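PDB 6AVX: carboxylesterase SOBER1 from Arabidopsis thaliana, which hydrolyses short-chain carboxylic esters, shows phospholipase A2 activity on phosphatidylcholine and dampens the hypersensitive response triggered by the bacterial effector AvrBsT. Local coordinates for residues Phe7-His12 with Leu39-Pro44. The protein carries 1 engineered substitution. Sequence-based numbering, arbitrary orientation.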
loop_
_atom_site.group_PDB
_atom_site.type_symbol
_atom_site.label_atom_id
_atom_site.label_comp_id
_atom_site.label_asym_id
_atom_site.label_seq_id
_atom_site.Cartn_x
_atom_site.Cartn_y
_atom_site.Cartn_z
ATOM N N PHE A 7 -10.940 7.844 -7.301
ATOM C CA PHE A 7 -11.237 6.773 -6.362
ATOM C C PHE A 7 -9.972 6.488 -5.574
ATOM O O PHE A 7 -8.907 6.268 -6.167
ATOM C CB PHE A 7 -11.638 5.517 -7.136
ATOM C CG PHE A 7 -11.900 4.328 -6.266
ATOM C CD1 PHE A 7 -13.038 4.260 -5.497
ATOM C CD2 PHE A 7 -11.012 3.270 -6.225
ATOM C CE1 PHE A 7 -13.283 3.167 -4.689
ATOM C CE2 PHE A 7 -11.257 2.170 -5.424
ATOM C CZ PHE A 7 -12.388 2.121 -4.653
ATOM N N ILE A 8 -10.077 6.490 -4.252
ATOM C CA ILE A 8 -8.941 6.253 -3.361
ATOM C C ILE A 8 -9.304 5.092 -2.452
ATOM O O ILE A 8 -10.238 5.194 -1.640
ATOM C CB ILE A 8 -8.573 7.497 -2.537
ATOM C CG1 ILE A 8 -8.364 8.701 -3.467
ATOM C CG2 ILE A 8 -7.339 7.214 -1.710
ATOM C CD1 ILE A 8 -8.095 10.014 -2.753
ATOM N N LEU A 9 -8.570 3.994 -2.589
ATOM C CA LEU A 9 -8.722 2.813 -1.760
ATOM C C LEU A 9 -7.641 2.864 -0.693
ATOM O O LEU A 9 -6.456 2.969 -1.024
ATOM C CB LEU A 9 -8.530 1.575 -2.636
ATOM C CG LEU A 9 -8.658 0.235 -1.924
ATOM C CD1 LEU A 9 -10.051 0.078 -1.369
ATOM C CD2 LEU A 9 -8.296 -0.913 -2.837
ATOM N N TRP A 10 -8.026 2.803 0.576
ATOM C CA TRP A 10 -7.091 2.832 1.694
ATOM C C TRP A 10 -7.119 1.500 2.419
ATOM O O TRP A 10 -8.189 1.061 2.843
ATOM C CB TRP A 10 -7.442 3.938 2.692
ATOM C CG TRP A 10 -6.368 4.070 3.736
ATOM C CD1 TRP A 10 -6.182 3.283 4.834
ATOM C CD2 TRP A 10 -5.288 5.007 3.727
ATOM N NE1 TRP A 10 -5.047 3.677 5.514
ATOM C CE2 TRP A 10 -4.490 4.736 4.856
ATOM C CE3 TRP A 10 -4.934 6.062 2.895
ATOM C CZ2 TRP A 10 -3.353 5.480 5.161
ATOM C CZ3 TRP A 10 -3.793 6.800 3.201
ATOM C CH2 TRP A 10 -3.033 6.508 4.326
ATOM N N LEU A 11 -5.952 0.888 2.611
ATOM C CA LEU A 11 -5.818 -0.440 3.197
ATOM C C LEU A 11 -5.149 -0.328 4.560
ATOM O O LEU A 11 -3.986 0.077 4.658
ATOM C CB LEU A 11 -5.001 -1.333 2.269
ATOM C CG LEU A 11 -5.585 -1.467 0.865
ATOM C CD1 LEU A 11 -4.681 -2.242 -0.056
ATOM C CD2 LEU A 11 -6.992 -2.075 0.897
ATOM N N HIS A 12 -5.886 -0.700 5.609
ATOM C CA HIS A 12 -5.424 -0.596 6.983
ATOM C C HIS A 12 -4.309 -1.604 7.277
ATOM O O HIS A 12 -4.045 -2.537 6.521
ATOM C CB HIS A 12 -6.605 -0.804 7.943
ATOM C CG HIS A 12 -7.182 -2.191 7.919
ATOM N ND1 HIS A 12 -6.557 -3.266 8.513
ATOM C CD2 HIS A 12 -8.320 -2.676 7.371
ATOM C CE1 HIS A 12 -7.295 -4.356 8.325
ATOM N NE2 HIS A 12 -8.371 -4.025 7.641
ATOM N N LEU A 39 -12.667 4.500 -0.243
ATOM C CA LEU A 39 -13.129 3.218 0.259
ATOM C C LEU A 39 -12.109 2.661 1.234
ATOM O O LEU A 39 -10.917 2.602 0.929
ATOM C CB LEU A 39 -13.361 2.245 -0.890
ATOM C CG LEU A 39 -14.028 0.945 -0.482
ATOM C CD1 LEU A 39 -15.458 1.178 -0.009
ATOM C CD2 LEU A 39 -14.016 -0.024 -1.643
ATOM N N PHE A 40 -12.589 2.288 2.412
ATOM C CA PHE A 40 -11.766 1.759 3.491
ATOM C C PHE A 40 -12.294 0.368 3.828
ATOM O O PHE A 40 -13.096 0.217 4.761
ATOM C CB PHE A 40 -11.853 2.654 4.724
ATOM C CG PHE A 40 -11.160 3.990 4.575
ATOM C CD1 PHE A 40 -9.929 4.197 5.139
ATOM C CD2 PHE A 40 -11.757 5.041 3.879
ATOM C CE1 PHE A 40 -9.287 5.415 5.013
ATOM C CE2 PHE A 40 -11.112 6.268 3.774
ATOM C CZ PHE A 40 -9.890 6.439 4.335
ATOM N N PRO A 41 -11.871 -0.664 3.099
ATOM C CA PRO A 41 -12.334 -2.032 3.381
ATOM C C PRO A 41 -11.716 -2.556 4.664
ATOM O O PRO A 41 -10.762 -1.984 5.207
ATOM C CB PRO A 41 -11.851 -2.828 2.166
ATOM C CG PRO A 41 -10.627 -2.094 1.732
ATOM C CD PRO A 41 -10.967 -0.635 1.943
ATOM N N SER A 42 -12.239 -3.692 5.144
ATOM C CA SER A 42 -11.716 -4.346 6.335
ATOM C C SER A 42 -11.253 -5.752 5.990
ATOM O O SER A 42 -11.985 -6.512 5.343
ATOM C CB SER A 42 -12.775 -4.421 7.423
ATOM O OG SER A 42 -13.048 -3.130 7.919
ATOM N N ALA A 43 -10.058 -6.097 6.431
ATOM C CA ALA A 43 -9.515 -7.410 6.165
ATOM C C ALA A 43 -10.318 -8.476 6.915
ATOM O O ALA A 43 -10.892 -8.210 7.973
ATOM C CB ALA A 43 -8.059 -7.492 6.626
ATOM N N PRO A 44 -10.321 -9.708 6.426
ATOM C CA PRO A 44 -10.956 -10.800 7.166
ATOM C C PRO A 44 -10.215 -11.107 8.445
ATOM O O PRO A 44 -9.040 -10.770 8.625
ATOM C CB PRO A 44 -10.856 -11.998 6.213
ATOM C CG PRO A 44 -10.541 -11.417 4.864
ATOM C CD PRO A 44 -9.711 -10.194 5.179
HETATM O O HOH W 1 -8.741 -0.116 5.224
#
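Leu39 docks on the strand Phe7-Leu11 through both of its backbone polar groups. Leu39 N donates to Ile8 O (2.9 Å) and its carbonyl oxygen accepts a nearly straight bond from Trp10 N (173° at the hydrogen), so that the intervening Leu9 forms the parallel bridge with it. Leu39 O also receives a CA-H contact from Leu9. On the sheet face shared with Leu9, Leu39 sets CB and CD2 against CZ of Phe7, and CD2 against Leu9 CD1; Ile88 of helix 75-94 packs here too.

Phe40 belongs to the other side, where one face of its ring lies over Trp10 CB, with CE1 just 3.3 Å from that atom. The indole five-membered ring and the phenyl ring are nearly parallel, with 26° between their planes, but offset enough to leave little overlap. Strand 37-39 is an outermost strand of the parallel sheet of this alpha/beta hydrolase, and past Leu39 the ladder gives way to other links. Pro41, which has no N-H to offer, instead puts CD 3.5 Å from Leu9 CD1, the two side chains crossing at about a right angle, while CG meets Leu11 CD2. Pro41 O lies at the edge of the His12 ring, 3.3 Å from His12 CD2. A water continues the connection, donating to Trp10 O and Pro41 O and accepting from His12 N.

Beyond Ser42, whose hydroxyl bonds Gly18 N, Ala43 N donates to His12 NE2 (2.9 Å) close to the imidazole plane, consistent with an NE2 that carries no proton. A chi1 of 67° turns His12 CG toward 39-44, and Ala43 CB approaches CE1. The imidazole also meets the ring of Trp59, and the His12 side chain lies about 9 Å from that of Ser108, the probable nucleophile.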